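Transketolase (Campylobacter jejuni, PDB 3L84) belongs to the transketolase family of thiamine diphosphate-binding enzymes and assembles as two copies of a multidomain chain whose domains are built on beta sheets flanked by helices. Local coordinates at residues T12-S17 and A31-A36; K23-H28 and G257-E262. One frame throughout, in Å; residues are numbered along the deposited sequence.

Overall arrangement
Helix 3-24 serves both contacts, at different points along its length. Midway, interaction 1 pairs it with helix 30-42 in a fully buried antiparallel hairpin, where aliphatic packing surrounds one charged arginine whose polar atoms are bonded. At its C-terminal end, interaction 2 brings the turn that leaves the helix against a loop far along the sequence; this is a surface contact of backbone, proline, asparagine and histidine, joined by a water. The centres lie about 13 Å apart, and the two contacts touch directly where Leu33 CD2 packs 3.8 Å from Leu260 CD1. Together they illustrate how chemistry follows depth: side chains pack and bond across the buried helix pair, whereas backbone and a water do more at the surface.

Interaction 1. Residues T12-S17 and A31-A36; sequences TLRFLS and APLGLA
Arg14 and Leu33 mark the closest backbone approach, 5.1 Å between their CA atoms, in an antiparallel helical hairpin. The segments of helix 3-24 and helix 30-42 run at 172° to each other with their axes 8.7 Å apart, and Ala36 and Ser17 both point their CB toward the opposing helix. Arg14 is a worked example of how a buried charge can be matched by polar partners. Its CG stands beside the backbone N (chi1 -71°), and from there the chain extends through CD to NE, crossing the Leu33 side chain at a slant. Ala36 CB packs 3.6 Å from Arg14 CG and also lies over the centre of one guanidinium face, 4.0 Å above its plane. Arg14 NH2 donates to Leu33 O at 2.9 Å, with the oxygen tilted 31° out of the guanidinium plane. The same NH2 forms a salt bridge with Asp37, while NE donates to Lys244 O and NH1 bonds Asn11 OD1, consistent with a charge well compensated in the core. In return, Leu33 reaches back with CD1, which lies 3.5 Å from Arg14 O. Nearer the loop, Ser17 CB meets Pro32 CB at 3.7 Å, while Ser17 OG turns back to its own helix and shares Leu13 O with Ser17 N, the two donors arriving from opposite faces of that carbonyl.

Interaction 2. Residues K23-H28 and G257-E262; sequences KANSGH and GAPLGE
His28 and Gly257 come within 4.3 Å of each other at their CA atoms, where the turn leaving helix 3-24 meets the loop that leads into helix 262-272. The case shows how a histidine whose CB points away from its partner can still make contact through its ring. From that CB, chi1 of -60° sets CG beside the backbone N, and CG then lies 4.1 Å from Gly257 CA. The next atom, CD2, is the closest of the ring, 3.6 Å from Gly257 CA, and NE2 at the far end draws back again. The CA of Gly257 approaches the imidazole obliquely. Other rings also flank His28: His256 edge-to-face and His67 at an intermediate tilt, while Asp449 of the second subunit packs against it.

Backbone atoms carry much of the remaining contact. Gly27 O sits 3.2 Å from Gly257 C, a close approach made without a hydrogen bond to the neighbouring Ala258 N. A water makes the polar link instead, accepting from Gly27 N at 2.8 Å and donating to Gly257 O at 2.7 Å. Upstream, Asn25 ends the helix in a Schellman motif with positive phi. Its side chain crosses the Pro259 ring at about a right angle, bringing OD1 to 3.6 Å from Pro259 CG.

Pro259 also rests on Val21 and Gln22 of helix 3-24, and Gln22 OE1 accepts from Gly261 N, at the N-cap of helix 262-272. The contact thus sits where the C-terminal end of helix 3-24 meets the start of helix 262-272, on the connection that follows strand 234-239 of the five-stranded parallel sheet.

Interaction 1. Residues T12-S17 and A31-A36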
loop_
_atom_site.group_PDB
_atom_site.type_symbol
_atom_site.label_atom_id
_atom_site.label_comp_id
_atom_site.label_asym_id
_atom_site.label_seq_id
_atom_site.Cartn_x
_atom_site.Cartn_y
_atom_site.Cartn_z
ATOM N N THR A 12 32.859 -15.148 -15.255
ATOM C CA THR A 12 33.433 -14.718 -13.975
ATOM C C THR A 12 32.303 -14.234 -13.081
ATOM O O THR A 12 32.217 -14.615 -11.909
ATOM C CB THR A 12 34.499 -13.634 -14.166
ATOM O OG1 THR A 12 35.568 -14.173 -14.977
ATOM C CG2 THR A 12 35.082 -13.189 -12.816
ATOM N N LEU A 13 31.439 -13.378 -13.615
ATOM C CA LEU A 13 30.279 -12.917 -12.843
ATOM C C LEU A 13 29.371 -14.072 -12.443
ATOM O O LEU A 13 28.871 -14.092 -11.310
ATOM C CB LEU A 13 29.480 -11.875 -13.628
ATOM C CG LEU A 13 30.097 -10.495 -13.860
ATOM C CD1 LEU A 13 29.364 -9.782 -15.015
ATOM C CD2 LEU A 13 30.106 -9.641 -12.588
ATOM N N ARG A 14 29.100 -15.008 -13.362
ATOM C CA ARG A 14 28.247 -16.151 -13.040
ATOM C C ARG A 14 28.793 -16.938 -11.877
ATOM O O ARG A 14 28.051 -17.286 -10.944
ATOM C CB ARG A 14 28.140 -17.123 -14.218
ATOM C CG ARG A 14 27.338 -16.643 -15.415
ATOM C CD ARG A 14 27.107 -17.793 -16.393
ATOM N NE ARG A 14 26.055 -17.377 -17.283
ATOM C CZ ARG A 14 26.188 -16.629 -18.360
ATOM N NH1 ARG A 14 27.352 -16.347 -18.902
ATOM N NH2 ARG A 14 25.080 -16.168 -18.928
ATOM N N PHE A 15 30.089 -17.220 -11.891
ATOM C CA PHE A 15 30.628 -18.149 -10.865
ATOM C C PHE A 15 30.923 -17.472 -9.536
ATOM O O PHE A 15 30.760 -18.101 -8.490
ATOM C CB PHE A 15 31.791 -18.972 -11.404
ATOM C CG PHE A 15 31.398 -19.802 -12.611
ATOM C CD1 PHE A 15 30.255 -20.610 -12.559
ATOM C CD2 PHE A 15 32.151 -19.790 -13.772
ATOM C CE1 PHE A 15 29.859 -21.365 -13.655
ATOM C CE2 PHE A 15 31.754 -20.546 -14.874
ATOM C CZ PHE A 15 30.617 -21.313 -14.809
ATOM N N LEU A 16 31.230 -16.173 -9.531
ATOM C CA LEU A 16 31.246 -15.446 -8.259
ATOM C C LEU A 16 29.869 -15.472 -7.630
ATOM O O LEU A 16 29.716 -15.765 -6.445
ATOM C CB LEU A 16 31.726 -13.989 -8.439
ATOM C CG LEU A 16 33.212 -13.757 -8.697
ATOM C CD1 LEU A 16 33.484 -12.279 -8.779
ATOM C CD2 LEU A 16 34.096 -14.389 -7.586
ATOM N N SER A 17 28.844 -15.228 -8.418
ATOM C CA SER A 17 27.466 -15.192 -7.909
ATOM C C SER A 17 27.047 -16.554 -7.401
ATOM O O SER A 17 26.497 -16.685 -6.294
ATOM C CB SER A 17 26.490 -14.758 -9.009
ATOM O OG SER A 17 26.757 -13.430 -9.469
ATOM N N ALA A 31 18.747 -15.649 -11.605
ATOM C CA ALA A 31 18.802 -14.355 -12.303
ATOM C C ALA A 31 20.222 -13.818 -12.537
ATOM O O ALA A 31 20.506 -13.336 -13.624
ATOM C CB ALA A 31 17.876 -13.318 -11.648
ATOM N N PRO A 32 21.124 -13.908 -11.545
ATOM C CA PRO A 32 22.518 -13.544 -11.827
ATOM C C PRO A 32 23.079 -14.232 -13.059
ATOM O O PRO A 32 23.733 -13.605 -13.891
ATOM C CB PRO A 32 23.223 -13.954 -10.550
ATOM C CG PRO A 32 22.150 -13.629 -9.488
ATOM C CD PRO A 32 20.852 -14.052 -10.106
ATOM N N LEU A 33 22.830 -15.541 -13.176
ATOM C CA LEU A 33 23.309 -16.295 -14.329
ATOM C C LEU A 33 22.613 -15.861 -15.614
ATOM O O LEU A 33 23.260 -15.788 -16.665
ATOM C CB LEU A 33 23.169 -17.809 -14.111
ATOM C CG LEU A 33 24.390 -18.500 -13.510
ATOM C CD1 LEU A 33 24.795 -17.913 -12.151
ATOM C CD2 LEU A 33 24.125 -19.985 -13.377
ATOM N N GLY A 34 21.330 -15.552 -15.534
ATOM C CA GLY A 34 20.574 -15.090 -16.687
ATOM C C GLY A 34 20.978 -13.715 -17.162
ATOM O O GLY A 34 20.854 -13.435 -18.342
ATOM N N LEU A 35 21.488 -12.891 -16.254
ATOM C CA LEU A 35 21.788 -11.490 -16.523
ATOM C C LEU A 35 23.284 -11.229 -16.765
ATOM O O LEU A 35 23.687 -10.112 -17.100
ATOM C CB LEU A 35 21.312 -10.588 -15.386
ATOM C CG LEU A 35 19.793 -10.457 -15.289
ATOM C CD1 LEU A 35 19.445 -9.809 -13.949
ATOM C CD2 LEU A 35 19.289 -9.658 -16.443
ATOM N N ALA A 36 24.125 -12.249 -16.626
ATOM C CA ALA A 36 25.569 -12.019 -16.626
ATOM C C ALA A 36 26.129 -11.527 -17.957
ATOM O O ALA A 36 27.060 -10.707 -17.967
ATOM C CB ALA A 36 26.312 -13.270 -16.186
#

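Interaction 2. Residues K23-H28 and G257-E262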
loop_
_atom_site.group_PDB
_atom_site.type_symbol
_atom_site.label_atom_id
_atom_site.label_comp_id
_atom_site.label_asym_id
_atom_site.label_seq_id
_atom_site.Cartn_x
_atom_site.Cartn_y
_atom_site.Cartn_z
ATOM N N LYS A 23 27.989 -20.786 -0.780
ATOM C CA LYS A 23 28.662 -20.678 0.512
ATOM C C LYS A 23 27.674 -20.244 1.583
ATOM O O LYS A 23 27.719 -20.737 2.719
ATOM C CB LYS A 23 29.865 -19.733 0.422
ATOM C CG LYS A 23 30.697 -19.669 1.717
ATOM C CD LYS A 23 31.989 -18.870 1.465
ATOM C CE LYS A 23 32.890 -18.832 2.702
ATOM N NZ LYS A 23 32.287 -18.139 3.890
ATOM N N ALA A 24 26.777 -19.312 1.240
ATOM C CA ALA A 24 25.744 -18.880 2.183
ATOM C C ALA A 24 24.667 -19.949 2.396
ATOM O O ALA A 24 23.884 -19.860 3.348
ATOM C CB ALA A 24 25.077 -17.583 1.680
ATOM N N ASN A 25 24.585 -20.929 1.489
ATOM C CA ASN A 25 23.430 -21.829 1.445
ATOM C C ASN A 25 22.097 -21.079 1.435
ATOM O O ASN A 25 21.124 -21.495 2.074
ATOM C CB ASN A 25 23.465 -22.867 2.577
ATOM C CG ASN A 25 22.584 -24.078 2.276
ATOM O OD1 ASN A 25 22.289 -24.384 1.118
ATOM N ND2 ASN A 25 22.146 -24.754 3.326
ATOM N N SER A 26 22.065 -19.958 0.733
ATOM C CA SER A 26 20.909 -19.070 0.747
ATOM C C SER A 26 21.081 -18.058 -0.371
ATOM O O SER A 26 22.193 -17.605 -0.605
ATOM C CB SER A 26 20.840 -18.304 2.075
ATOM O OG SER A 26 19.723 -17.404 2.049
ATOM N N GLY A 27 19.989 -17.729 -1.056
ATOM C CA GLY A 27 20.003 -16.686 -2.035
ATOM C C GLY A 27 19.544 -17.120 -3.390
ATOM O O GLY A 27 18.985 -18.191 -3.553
ATOM N N HIS A 28 19.834 -16.291 -4.365
ATOM C CA HIS A 28 19.141 -16.305 -5.662
ATOM C C HIS A 28 20.136 -16.319 -6.788
ATOM O O HIS A 28 20.676 -15.288 -7.157
ATOM C CB HIS A 28 18.278 -15.051 -5.760
ATOM C CG HIS A 28 17.237 -14.930 -4.705
ATOM N ND1 HIS A 28 17.494 -14.451 -3.441
ATOM C CD2 HIS A 28 15.906 -15.168 -4.763
ATOM C CE1 HIS A 28 16.360 -14.423 -2.760
ATOM N NE2 HIS A 28 15.383 -14.865 -3.544
ATOM N N GLY A 257 15.509 -19.082 -6.436
ATOM C CA GLY A 257 15.635 -18.727 -5.039
ATOM C C GLY A 257 16.288 -19.752 -4.136
ATOM O O GLY A 257 16.052 -19.703 -2.930
ATOM N N ALA A 258 17.072 -20.676 -4.689
ATOM C CA ALA A 258 17.814 -21.620 -3.884
ATOM C C ALA A 258 19.159 -21.851 -4.533
ATOM O O ALA A 258 19.285 -21.739 -5.735
ATOM C CB ALA A 258 17.062 -22.904 -3.786
ATOM N N PRO A 259 20.145 -22.266 -3.741
ATOM C CA PRO A 259 21.475 -22.590 -4.288
ATOM C C PRO A 259 21.404 -23.604 -5.427
ATOM O O PRO A 259 20.538 -24.490 -5.444
ATOM C CB PRO A 259 22.227 -23.148 -3.075
ATOM C CG PRO A 259 21.548 -22.501 -1.878
ATOM C CD PRO A 259 20.098 -22.407 -2.266
ATOM N N LEU A 260 22.309 -23.452 -6.386
ATOM C CA LEU A 260 22.362 -24.346 -7.544
ATOM C C LEU A 260 22.759 -25.757 -7.164
ATOM O O LEU A 260 22.377 -26.718 -7.862
ATOM C CB LEU A 260 23.350 -23.827 -8.587
ATOM C CG LEU A 260 23.027 -22.458 -9.203
ATOM C CD1 LEU A 260 24.155 -22.056 -10.132
ATOM C CD2 LEU A 260 21.709 -22.450 -9.950
ATOM N N GLY A 261 23.570 -25.898 -6.116
ATOM C CA GLY A 261 24.143 -27.199 -5.708
ATOM C C GLY A 261 25.573 -27.349 -6.182
ATOM O O GLY A 261 25.946 -26.858 -7.244
ATOM N N GLU A 262 26.380 -28.045 -5.382
ATOM C CA GLU A 262 27.812 -28.206 -5.638
ATOM C C GLU A 262 28.101 -28.898 -6.979
ATOM O O GLU A 262 28.970 -28.464 -7.755
ATOM C CB GLU A 262 28.464 -28.969 -4.492
ATOM C CG GLU A 262 28.463 -28.181 -3.190
ATOM C CD GLU A 262 29.161 -28.886 -2.042
ATOM O OE1 GLU A 262 29.781 -29.966 -2.250
ATOM O OE2 GLU A 262 29.069 -28.359 -0.907
HETATM O O HOH W 1 17.302 -18.597 -0.751
#